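Local atomic coordinates of fructuronate-tagaturonate epimerase UxaE from Cohnella laeviribosi in complex with 1 glycerol (Cohnella laeviribosi, PDB entry 6IL9), a protein that catalyses the epimerisation that interconverts fructuronate and tagaturonate, probably with the help of its bound zinc ion. Residues L67-R72 and D134-I139; V74-R77 and T82-Q85; T29-I34 and A145-G150. One frame throughout, in Å; residues are numbered along the deposited sequence.

Interaction 1 of 3, residues L67-R72 and D134-I139; sequences LSHENR and DYKQVI
Helix 69-78 packs here on the start of helix 135-149, an outer helix of the TIM barrel, with H69 and R72 meeting K136 and I139. Both helices are capped at their N-termini. S68 OG accepts the N-H of N71. D134 and Q137 form a capping box: D134 OD1 takes the N-H of Q137, and Q137 OE1 takes that of D134 in its carbonyl plane, on a lone pair. Across the contact, H69 CG is anti to the backbone N (chi1 176°), which sends the ring to the second helix. The aliphatic chain of K136 runs over one face of this ring. It is a CH-pi contact, with K136 CD 4.0 Å from the H69 ring centroid and 23° off the ring normal. The bends of R72 at chi2 and chi3 lay its guanidinium against I139, whose CG2 lies over one face, 3.5 Å from R72 NH1. At the guanidinium edge, R72 NH2 is 3.6 Å from K136 O. D140, one residue further along helix 135-149, joins the two polar groups: its OD1 is hydrogen-bonded to H69 ND1 and forms a salt bridge with R72 NE. This should restrict rotation of the imidazole. At the other ring nitrogen, H69 NE2, a water in the ring plane is hydrogen-bonded at 2.7 Å and, weakly, accepts from K136 NZ at 3.2 Å.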
ATOM      1  N   LEU A  67      21.261   0.279  10.673  1.00 22.38           N
ATOM      2  CA  LEU A  67      20.326  -0.268   9.689  1.00 22.85           C
ATOM      3  C   LEU A  67      20.304   0.610   8.437  1.00 22.98           C
ATOM      4  O   LEU A  67      19.293   1.212   8.079  1.00 26.44           O
ATOM      5  CB  LEU A  67      18.933  -0.388  10.296  1.00 21.48           C
ATOM      6  CG  LEU A  67      18.550  -1.732  10.917  1.00 29.65           C
ATOM      7  CD1 LEU A  67      19.616  -2.251  11.861  1.00 23.38           C
ATOM      8  CD2 LEU A  67      17.202  -1.654  11.614  1.00 22.58           C
ATOM      9  N   SER A  68      21.450   0.666   7.759  1.00 23.48           N
ATOM     10  CA  SER A  68      21.630   1.542   6.615  1.00 23.68           C
ATOM     11  C   SER A  68      21.180   0.858   5.326  1.00 21.82           C
ATOM     12  O   SER A  68      21.004  -0.362   5.255  1.00 21.29           O
ATOM     13  CB  SER A  68      23.094   1.961   6.488  1.00 23.38           C
ATOM     14  OG  SER A  68      23.910   0.808   6.380  1.00 23.88           O
ATOM     15  N   HIS A  69      21.007   1.671   4.286  1.00 22.69           N
ATOM     16  CA  HIS A  69      20.687   1.108   2.982  1.00 23.43           C
ATOM     17  C   HIS A  69      21.795   0.179   2.501  1.00 23.40           C
ATOM     18  O   HIS A  69      21.527  -0.921   2.009  1.00 22.60           O
ATOM     19  CB  HIS A  69      20.443   2.223   1.963  1.00 23.97           C
ATOM     20  CG  HIS A  69      20.207   1.712   0.579  1.00 26.42           C
ATOM     21  ND1 HIS A  69      19.151   0.880   0.268  1.00 23.46           N
ATOM     22  CD2 HIS A  69      20.912   1.870  -0.566  1.00 25.79           C
ATOM     23  CE1 HIS A  69      19.201   0.570  -1.015  1.00 25.71           C
ATOM     24  NE2 HIS A  69      20.266   1.151  -1.542  1.00 24.95           N
ATOM     25  N   GLU A  70      23.054   0.597   2.648  1.00 26.73           N
ATOM     26  CA  GLU A  70      24.145  -0.225   2.140  1.00 26.71           C
ATOM     27  C   GLU A  70      24.205  -1.570   2.853  1.00 22.66           C
ATOM     28  O   GLU A  70      24.467  -2.597   2.220  1.00 23.92           O
ATOM     29  CB  GLU A  70      25.478   0.523   2.262  1.00 30.30           C
ATOM     30  CG  GLU A  70      25.686   1.594   1.184  1.00 36.81           C
ATOM     31  CD  GLU A  70      25.622   1.054  -0.255  1.00 45.61           C
ATOM     32  OE1 GLU A  70      26.110  -0.072  -0.515  1.00 47.87           O
ATOM     33  OE2 GLU A  70      25.079   1.770  -1.130  1.00 47.74           O
ATOM     34  N   ASN A  71      23.951  -1.589   4.169  1.00 21.37           N
ATOM     35  CA  ASN A  71      23.949  -2.855   4.886  1.00 20.77           C
ATOM     36  C   ASN A  71      22.741  -3.704   4.514  1.00 20.85           C
ATOM     37  O   ASN A  71      22.808  -4.934   4.589  1.00 22.56           O
ATOM     38  CB  ASN A  71      23.999  -2.607   6.392  1.00 21.61           C
ATOM     39  CG  ASN A  71      25.406  -2.298   6.879  1.00 22.44           C
ATOM     40  OD1 ASN A  71      26.394  -2.651   6.224  1.00 25.50           O
ATOM     41  ND2 ASN A  71      25.503  -1.637   8.033  1.00 25.37           N
ATOM     42  N   ARG A  72      21.638  -3.073   4.096  1.00 21.47           N
ATOM     43  CA  ARG A  72      20.510  -3.852   3.595  1.00 20.38           C
ATOM     44  C   ARG A  72      20.884  -4.580   2.312  1.00 20.82           C
ATOM     45  O   ARG A  72      20.483  -5.730   2.102  1.00 19.94           O
ATOM     46  CB  ARG A  72      19.293  -2.950   3.363  1.00 20.65           C
ATOM     47  CG  ARG A  72      18.005  -3.714   3.109  1.00 19.56           C
ATOM     48  CD  ARG A  72      17.738  -3.904   1.603  1.00 19.80           C
ATOM     49  NE  ARG A  72      17.288  -2.660   0.992  1.00 20.60           N
ATOM     50  CZ  ARG A  72      16.904  -2.534  -0.273  1.00 21.43           C
ATOM     51  NH1 ARG A  72      16.922  -3.582  -1.086  1.00 19.81           N
ATOM     52  NH2 ARG A  72      16.503  -1.353  -0.720  1.00 22.20           N
ATOM     53  N   ASP A 134      12.226   8.179   0.223  1.00 23.49           N
ATOM     54  CA  ASP A 134      12.454   7.631  -1.105  1.00 23.81           C
ATOM     55  C   ASP A 134      12.188   6.136  -1.083  1.00 21.96           C
ATOM     56  O   ASP A 134      12.054   5.522  -0.020  1.00 18.79           O
ATOM     57  CB  ASP A 134      13.872   7.929  -1.623  1.00 23.91           C
ATOM     58  CG  ASP A 134      14.962   7.353  -0.747  1.00 26.53           C
ATOM     59  OD1 ASP A 134      14.910   6.154  -0.404  1.00 28.40           O
ATOM     60  OD2 ASP A 134      15.905   8.102  -0.410  1.00 34.06           O
ATOM     61  N   TYR A 135      12.140   5.542  -2.280  1.00 19.83           N
ATOM     62  CA  TYR A 135      11.760   4.135  -2.387  1.00 21.88           C
ATOM     63  C   TYR A 135      12.807   3.207  -1.779  1.00 20.15           C
ATOM     64  O   TYR A 135      12.465   2.115  -1.307  1.00 18.83           O
ATOM     65  CB  TYR A 135      11.506   3.763  -3.849  1.00 23.94           C
ATOM     66  CG  TYR A 135      10.054   3.889  -4.264  1.00 20.96           C
ATOM     67  CD1 TYR A 135       9.028   3.650  -3.355  1.00 22.02           C
ATOM     68  CD2 TYR A 135       9.717   4.259  -5.555  1.00 28.20           C
ATOM     69  CE1 TYR A 135       7.695   3.769  -3.735  1.00 26.41           C
ATOM     70  CE2 TYR A 135       8.396   4.388  -5.943  1.00 22.81           C
ATOM     71  CZ  TYR A 135       7.388   4.140  -5.036  1.00 26.42           C
ATOM     72  OH  TYR A 135       6.069   4.268  -5.445  1.00 25.82           O
ATOM     73  N   LYS A 136      14.084   3.599  -1.792  1.00 19.48           N
ATOM     74  CA  LYS A 136      15.088   2.759  -1.147  1.00 19.37           C
ATOM     75  C   LYS A 136      14.756   2.536   0.322  1.00 20.21           C
ATOM     76  O   LYS A 136      14.862   1.412   0.821  1.00 21.10           O
ATOM     77  CB  LYS A 136      16.475   3.389  -1.290  1.00 18.64           C
ATOM     78  CG  LYS A 136      17.020   3.307  -2.692  1.00 23.60           C
ATOM     79  CD  LYS A 136      18.333   4.069  -2.800  1.00 22.64           C
ATOM     80  CE  LYS A 136      19.053   3.716  -4.087  1.00 30.54           C
ATOM     81  NZ  LYS A 136      20.384   4.388  -4.175  1.00 35.88           N
ATOM     82  N   GLN A 137      14.332   3.594   1.024  1.00 20.03           N
ATOM     83  CA  GLN A 137      13.997   3.462   2.437  1.00 21.23           C
ATOM     84  C   GLN A 137      12.782   2.567   2.647  1.00 19.54           C
ATOM     85  O   GLN A 137      12.705   1.846   3.648  1.00 19.03           O
ATOM     86  CB  GLN A 137      13.739   4.839   3.043  1.00 22.35           C
ATOM     87  CG  GLN A 137      14.886   5.808   2.858  1.00 25.17           C
ATOM     88  CD  GLN A 137      14.543   7.166   3.409  1.00 27.17           C
ATOM     89  OE1 GLN A 137      13.683   7.859   2.877  1.00 27.72           O
ATOM     90  NE2 GLN A 137      15.200   7.549   4.495  1.00 29.65           N
ATOM     91  N   VAL A 138      11.814   2.611   1.726  1.00 19.38           N
ATOM     92  CA  VAL A 138      10.617   1.789   1.886  1.00 17.69           C
ATOM     93  C   VAL A 138      10.982   0.306   1.822  1.00 17.45           C
ATOM     94  O   VAL A 138      10.574  -0.491   2.679  1.00 17.43           O
ATOM     95  CB  VAL A 138       9.560   2.178   0.832  1.00 17.47           C
ATOM     96  CG1 VAL A 138       8.323   1.302   0.957  1.00 19.70           C
ATOM     97  CG2 VAL A 138       9.173   3.654   1.015  1.00 20.48           C
ATOM     98  N   ILE A 139      11.790  -0.083   0.828  1.00 16.44           N
ATOM     99  CA  ILE A 139      12.231  -1.472   0.767  1.00 17.42           C
ATOM    100  C   ILE A 139      13.176  -1.789   1.926  1.00 17.37           C
ATOM    101  O   ILE A 139      13.098  -2.874   2.509  1.00 16.97           O
ATOM    102  CB  ILE A 139      12.862  -1.795  -0.603  1.00 17.33           C
ATOM    103  CG1 ILE A 139      11.803  -1.697  -1.715  1.00 17.71           C
ATOM    104  CG2 ILE A 139      13.471  -3.201  -0.594  1.00 19.04           C
ATOM    105  CD1 ILE A 139      12.322  -2.114  -3.123  1.00 19.31           C
TER
HETATM  106  O   HOH W   1      21.440   1.371  -3.950  1.00 38.08           O

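Interaction 2 of 3, residues V74-R77 and T82-Q85; sequences VLNR and TVPQ
The flat group here is the carboxamide of N76, with T82 OG1 in its plane and the V83 methyl CG2 over one side of it. V83 CG2 sits over the amide face, 3.7 Å from N76 CG. At the amide edge, N76 ND2 donates to T82 OG1 over 3.0 Å, with an N-H...O angle of 152°. The acceptor is only 3° out of the amide plane, so the bond fits a planar NH2 group well. N76 CG stands anti to the carbonyl carbon (chi1 -80°), and the amide is turned so that ND2 is on the side of CA and OD1 points away from it. OD1 accepts from R72 NH1, one turn earlier in the helix. The amide is therefore held at both ends, which fixes which way round it lies. T82 OG1 is likewise held twice, since it is also hydrogen-bonded to F79 O in the turn between the two segments. The hydroxyl reaches close to the helix backbone: T82 OG1 is 3.4 Å from L75 O. V83 CG2 also touches the backbone, 3.6 Å from N76 O. The contact thus folds the chain back on the end of helix 69-78 as it heads for barrel strand 93-96. Helix 135-149 lies beside both segments, and L75 packs on its Y144. V74 instead packs on helix 49-53.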
ATOM      1  N   VAL A  74      23.840  -5.630   1.537  1.00 23.36           N
ATOM      2  CA  VAL A  74      24.668  -6.753   1.970  1.00 23.65           C
ATOM      3  C   VAL A  74      23.793  -7.902   2.461  1.00 21.21           C
ATOM      4  O   VAL A  74      24.004  -9.069   2.101  1.00 23.61           O
ATOM      5  CB  VAL A  74      25.660  -6.293   3.050  1.00 21.61           C
ATOM      6  CG1 VAL A  74      26.502  -7.466   3.513  1.00 25.32           C
ATOM      7  CG2 VAL A  74      26.514  -5.155   2.522  1.00 25.15           C
ATOM      8  N   LEU A  75      22.780  -7.595   3.278  1.00 21.85           N
ATOM      9  CA  LEU A  75      21.885  -8.654   3.737  1.00 22.32           C
ATOM     10  C   LEU A  75      21.158  -9.302   2.561  1.00 21.78           C
ATOM     11  O   LEU A  75      20.957 -10.521   2.543  1.00 22.58           O
ATOM     12  CB  LEU A  75      20.876  -8.106   4.750  1.00 22.19           C
ATOM     13  CG  LEU A  75      21.366  -7.684   6.136  1.00 23.26           C
ATOM     14  CD1 LEU A  75      20.166  -7.430   7.046  1.00 23.80           C
ATOM     15  CD2 LEU A  75      22.275  -8.728   6.746  1.00 27.05           C
ATOM     16  N   ASN A  76      20.766  -8.497   1.566  1.00 22.76           N
ATOM     17  CA  ASN A  76      20.109  -9.037   0.379  1.00 21.35           C
ATOM     18  C   ASN A  76      20.979 -10.085  -0.305  1.00 24.47           C
ATOM     19  O   ASN A  76      20.472 -11.103  -0.792  1.00 22.89           O
ATOM     20  CB  ASN A  76      19.797  -7.917  -0.614  1.00 20.87           C
ATOM     21  CG  ASN A  76      18.544  -7.117  -0.264  1.00 21.31           C
ATOM     22  OD1 ASN A  76      18.296  -6.085  -0.882  1.00 23.46           O
ATOM     23  ND2 ASN A  76      17.759  -7.579   0.709  1.00 19.68           N
ATOM     24  N   ARG A  77      22.294  -9.845  -0.362  1.00 22.83           N
ATOM     25  CA  ARG A  77      23.179 -10.772  -1.060  1.00 24.91           C
ATOM     26  C   ARG A  77      23.302 -12.102  -0.328  1.00 27.78           C
ATOM     27  O   ARG A  77      23.380 -13.160  -0.964  1.00 32.39           O
ATOM     28  CB  ARG A  77      24.558 -10.141  -1.253  1.00 28.90           C
ATOM     29  CG  ARG A  77      25.602 -11.120  -1.810  1.00 36.92           C
ATOM     30  CD  ARG A  77      26.851 -10.411  -2.324  1.00 42.66           C
ATOM     31  NE  ARG A  77      27.429  -9.499  -1.337  1.00 39.79           N
ATOM     32  CZ  ARG A  77      27.228  -8.183  -1.324  1.00 38.76           C
ATOM     33  NH1 ARG A  77      27.793  -7.428  -0.383  1.00 34.69           N
ATOM     34  NH2 ARG A  77      26.456  -7.622  -2.248  1.00 33.77           N
ATOM     35  N   THR A  82      15.283 -11.787   2.287  1.00 19.39           N
ATOM     36  CA  THR A  82      15.162 -10.346   2.510  1.00 19.29           C
ATOM     37  C   THR A  82      14.987  -9.550   1.223  1.00 18.45           C
ATOM     38  O   THR A  82      14.883  -8.318   1.286  1.00 20.53           O
ATOM     39  CB  THR A  82      16.384  -9.802   3.275  1.00 18.69           C
ATOM     40  OG1 THR A  82      17.567  -9.950   2.475  1.00 21.45           O
ATOM     41  CG2 THR A  82      16.561 -10.539   4.592  1.00 19.78           C
ATOM     42  N   VAL A  83      14.951 -10.211   0.074  1.00 21.51           N
ATOM     43  CA  VAL A  83      14.787  -9.567  -1.230  1.00 18.20           C
ATOM     44  C   VAL A  83      13.322  -9.675  -1.632  1.00 17.69           C
ATOM     45  O   VAL A  83      12.759 -10.775  -1.544  1.00 19.33           O
ATOM     46  CB  VAL A  83      15.678 -10.234  -2.293  1.00 20.28           C
ATOM     47  CG1 VAL A  83      15.466  -9.587  -3.658  1.00 19.62           C
ATOM     48  CG2 VAL A  83      17.142 -10.186  -1.859  1.00 20.06           C
ATOM     49  N   PRO A  84      12.676  -8.597  -2.071  1.00 17.78           N
ATOM     50  CA  PRO A  84      11.264  -8.701  -2.471  1.00 17.86           C
ATOM     51  C   PRO A  84      11.087  -9.706  -3.600  1.00 20.28           C
ATOM     52  O   PRO A  84      11.963  -9.866  -4.451  1.00 19.01           O
ATOM     53  CB  PRO A  84      10.912  -7.284  -2.936  1.00 17.85           C
ATOM     54  CG  PRO A  84      11.980  -6.392  -2.363  1.00 24.59           C
ATOM     55  CD  PRO A  84      13.214  -7.239  -2.274  1.00 19.23           C
ATOM     56  N   GLN A  85       9.926 -10.368  -3.613  1.00 17.02           N
ATOM     57  CA  GLN A  85       9.580 -11.309  -4.671  1.00 17.96           C
ATOM     58  C   GLN A  85       8.169 -11.053  -5.181  1.00 18.25           C
ATOM     59  O   GLN A  85       7.297 -10.566  -4.455  1.00 19.77           O
ATOM     60  CB  GLN A  85       9.684 -12.760  -4.191  1.00 22.34           C
ATOM     61  CG  GLN A  85       8.600 -13.158  -3.206  1.00 20.85           C
ATOM     62  CD  GLN A  85       8.500 -14.661  -3.049  1.00 23.77           C
ATOM     63  OE1 GLN A  85       9.232 -15.262  -2.260  1.00 24.90           O
ATOM     64  NE2 GLN A  85       7.601 -15.280  -3.810  1.00 24.92           N
TER

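Interaction 3 of 3, residues T29-I34 and A145-G150; sequences TRVQMI and AVFQEG
Strand 29-34 crosses helix 145-149 almost at a right angle, with V31 and M33 facing F147 and Q148; the segment axes come within 8.7 Å, and their directions differ by 102°. F147 reaches from the helix to the strand with its ring edge leading. Two groups meet that edge near the ring plane. V31 CG2 is 3.5 Å from F147 CZ, and M33 CE is 3.8 Å from F147 CD2. The V31 and F147 side chains cross at about a right angle. M33 is extended as far as the sulfur and then bends at chi3 (-49°), which brings its CE methyl back to the phenyl edge. Its sulfur meets Q148: M33 SD is 3.4 Å from Q148 OE1 and 3.7 Å from Q148 CB. Q148 stretches straight past the sulfur, and its OE1 is hydrogen-bonded to K40 NZ. The buried amide oxygen thus has a polar partner beside the thioether. The phenyl ring has further aromatic company, F79 edge-to-face and H24. Just beyond the touching residues, G150, with positive phi, carries a Schellman motif, with two bonds back into the last turn. The strand is hydrogen-bonded to strand 17-26 on one side and to strand 39-45 on the other, and L42 of the latter also touches F147. The whole is sheet-on-helix packing: the N-terminal antiparallel sheet rests its apolar residues on the C-terminal end of an outer helix of the TIM barrel.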
ATOM      1  N   THR A  29      29.809 -16.300   9.704  1.00 40.12           N
ATOM      2  CA  THR A  29      29.383 -15.062  10.344  1.00 37.60           C
ATOM      3  C   THR A  29      27.981 -15.215  10.913  1.00 34.68           C
ATOM      4  O   THR A  29      27.051 -15.583  10.190  1.00 31.20           O
ATOM      5  CB  THR A  29      29.408 -13.888   9.362  1.00 36.67           C
ATOM      6  OG1 THR A  29      30.713 -13.768   8.784  1.00 33.81           O
ATOM      7  CG2 THR A  29      29.050 -12.582  10.083  1.00 32.20           C
ATOM      8  N   ARG A  30      27.837 -14.913  12.203  1.00 33.60           N
ATOM      9  CA  ARG A  30      26.548 -14.854  12.879  1.00 34.97           C
ATOM     10  C   ARG A  30      26.080 -13.405  12.946  1.00 29.92           C
ATOM     11  O   ARG A  30      26.881 -12.501  13.187  1.00 27.91           O
ATOM     12  CB  ARG A  30      26.651 -15.427  14.291  1.00 35.37           C
ATOM     13  CG  ARG A  30      26.486 -16.929  14.374  1.00 39.66           C
ATOM     14  CD  ARG A  30      27.203 -17.477  15.597  1.00 44.22           C
ATOM     15  NE  ARG A  30      28.645 -17.251  15.517  1.00 49.78           N
ATOM     16  CZ  ARG A  30      29.346 -16.540  16.394  1.00 49.47           C
ATOM     17  NH1 ARG A  30      28.746 -15.976  17.436  1.00 53.41           N
ATOM     18  NH2 ARG A  30      30.656 -16.395  16.230  1.00 48.78           N
ATOM     19  N   VAL A  31      24.790 -13.181  12.714  1.00 29.71           N
ATOM     20  CA  VAL A  31      24.232 -11.833  12.758  1.00 28.42           C
ATOM     21  C   VAL A  31      22.919 -11.873  13.525  1.00 29.28           C
ATOM     22  O   VAL A  31      22.149 -12.835  13.419  1.00 28.18           O
ATOM     23  CB  VAL A  31      24.013 -11.246  11.346  1.00 30.94           C
ATOM     24  CG1 VAL A  31      25.344 -10.903  10.692  1.00 32.63           C
ATOM     25  CG2 VAL A  31      23.234 -12.219  10.487  1.00 31.56           C
ATOM     26  N   GLN A  32      22.671 -10.823  14.308  1.00 25.02           N
ATOM     27  CA  GLN A  32      21.398 -10.650  14.996  1.00 22.46           C
ATOM     28  C   GLN A  32      21.081  -9.165  15.033  1.00 19.23           C
ATOM     29  O   GLN A  32      21.923  -8.328  14.709  1.00 19.22           O
ATOM     30  CB  GLN A  32      21.440 -11.226  16.413  1.00 23.34           C
ATOM     31  CG  GLN A  32      22.376 -10.494  17.345  1.00 26.02           C
ATOM     32  CD  GLN A  32      22.540 -11.218  18.665  1.00 31.25           C
ATOM     33  OE1 GLN A  32      22.372 -12.438  18.743  1.00 35.59           O
ATOM     34  NE2 GLN A  32      22.854 -10.473  19.714  1.00 30.55           N
ATOM     35  N   MET A  33      19.846  -8.845  15.425  1.00 17.65           N
ATOM     36  CA  MET A  33      19.399  -7.468  15.584  1.00 17.49           C
ATOM     37  C   MET A  33      19.133  -7.180  17.056  1.00 19.53           C
ATOM     38  O   MET A  33      18.638  -8.042  17.792  1.00 19.27           O
ATOM     39  CB  MET A  33      18.127  -7.196  14.767  1.00 16.57           C
ATOM     40  CG  MET A  33      17.757  -5.726  14.668  1.00 22.29           C
ATOM     41  SD  MET A  33      16.342  -5.381  13.564  1.00 21.68           S
ATOM     42  CE  MET A  33      16.954  -6.376  12.145  1.00 11.03           C
ATOM     43  N   ILE A  34      19.472  -5.962  17.478  1.00 18.04           N
ATOM     44  CA  ILE A  34      19.313  -5.523  18.850  1.00 18.43           C
ATOM     45  C   ILE A  34      18.669  -4.146  18.843  1.00 19.03           C
ATOM     46  O   ILE A  34      18.539  -3.497  17.804  1.00 18.97           O
ATOM     47  CB  ILE A  34      20.660  -5.466  19.607  1.00 18.76           C
ATOM     48  CG1 ILE A  34      21.560  -4.401  18.974  1.00 22.44           C
ATOM     49  CG2 ILE A  34      21.337  -6.828  19.600  1.00 19.88           C
ATOM     50  CD1 ILE A  34      22.762  -4.014  19.837  1.00 23.38           C
ATOM     51  N   ALA A 145      12.573  -5.684   8.407  1.00 14.65           N
ATOM     52  CA  ALA A 145      11.468  -6.245   9.173  1.00 16.58           C
ATOM     53  C   ALA A 145      11.430  -7.765   9.067  1.00 17.21           C
ATOM     54  O   ALA A 145      11.265  -8.458  10.078  1.00 18.04           O
ATOM     55  CB  ALA A 145      10.147  -5.647   8.699  1.00 15.83           C
ATOM     56  N   VAL A 146      11.554  -8.310   7.853  1.00 16.50           N
ATOM     57  CA  VAL A 146      11.478  -9.770   7.759  1.00 17.24           C
ATOM     58  C   VAL A 146      12.717 -10.401   8.375  1.00 16.90           C
ATOM     59  O   VAL A 146      12.654 -11.520   8.891  1.00 19.33           O
ATOM     60  CB  VAL A 146      11.266 -10.262   6.313  1.00 18.23           C
ATOM     61  CG1 VAL A 146       9.943  -9.757   5.768  1.00 18.65           C
ATOM     62  CG2 VAL A 146      12.433  -9.870   5.405  1.00 15.74           C
ATOM     63  N   PHE A 147      13.854  -9.701   8.345  1.00 18.75           N
ATOM     64  CA  PHE A 147      15.048 -10.209   9.014  1.00 20.34           C
ATOM     65  C   PHE A 147      14.853 -10.219  10.527  1.00 19.44           C
ATOM     66  O   PHE A 147      15.121 -11.227  11.192  1.00 19.38           O
ATOM     67  CB  PHE A 147      16.262  -9.361   8.616  1.00 18.36           C
ATOM     68  CG  PHE A 147      17.591  -9.912   9.091  1.00 20.85           C
ATOM     69  CD1 PHE A 147      18.263 -10.879   8.357  1.00 24.89           C
ATOM     70  CD2 PHE A 147      18.168  -9.436  10.254  1.00 23.51           C
ATOM     71  CE1 PHE A 147      19.486 -11.379   8.793  1.00 29.16           C
ATOM     72  CE2 PHE A 147      19.392  -9.933  10.698  1.00 27.85           C
ATOM     73  CZ  PHE A 147      20.047 -10.902   9.960  1.00 28.23           C
ATOM     74  N   GLN A 148      14.356  -9.111  11.079  1.00 17.18           N
ATOM     75  CA  GLN A 148      14.104  -9.021  12.515  1.00 19.37           C
ATOM     76  C   GLN A 148      13.192 -10.135  13.004  1.00 20.71           C
ATOM     77  O   GLN A 148      13.416 -10.705  14.080  1.00 19.94           O
ATOM     78  CB  GLN A 148      13.487  -7.670  12.845  1.00 19.50           C
ATOM     79  CG  GLN A 148      13.134  -7.505  14.313  1.00 20.19           C
ATOM     80  CD  GLN A 148      12.517  -6.157  14.602  1.00 18.92           C
ATOM     81  OE1 GLN A 148      12.971  -5.131  14.092  1.00 22.59           O
ATOM     82  NE2 GLN A 148      11.483  -6.150  15.425  1.00 21.21           N
ATOM     83  N   GLU A 149      12.150 -10.446  12.238  1.00 20.25           N
ATOM     84  CA  GLU A 149      11.141 -11.416  12.631  1.00 21.03           C
ATOM     85  C   GLU A 149      11.412 -12.816  12.107  1.00 22.20           C
ATOM     86  O   GLU A 149      10.606 -13.720  12.364  1.00 24.46           O
ATOM     87  CB  GLU A 149       9.763 -10.959  12.143  1.00 22.40           C
ATOM     88  CG  GLU A 149       9.308  -9.650  12.734  1.00 24.30           C
ATOM     89  CD  GLU A 149       9.042  -9.750  14.224  1.00 26.85           C
ATOM     90  OE1 GLU A 149       8.645 -10.843  14.691  1.00 29.08           O
ATOM     91  OE2 GLU A 149       9.240  -8.735  14.921  1.00 28.90           O
ATOM     92  N   GLY A 150      12.511 -13.016  11.387  1.00 22.75           N
ATOM     93  CA  GLY A 150      12.823 -14.329  10.850  1.00 23.87           C
ATOM     94  C   GLY A 150      11.726 -14.867   9.962  1.00 24.26           C
ATOM     95  O   GLY A 150      11.382 -16.054  10.043  1.00 28.27           O
TER

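Interactions 1 and 3 join helix 69-78 and the N-terminal sheet, respectively, to helix 135-149; interaction 2 ties helix 69-78 to the loop leading to barrel strand 93-96. Interactions 1 and 3 use helix 135-149 near its start and its end. Interactions 1 and 2 both use helix 69-78. The centres are about 11 Å apart (1 and 2), 12 Å (2 and 3) and 15 Å (1 and 3). Along the chain, interaction 3 spans interaction 1, which in turn spans interaction 2. They also touch: I139 CG2 is 3.9 Å from P84 CG, and L75 and T82 pack on F147. Sheet, helix and returning loop thus all pack against helix 135-149.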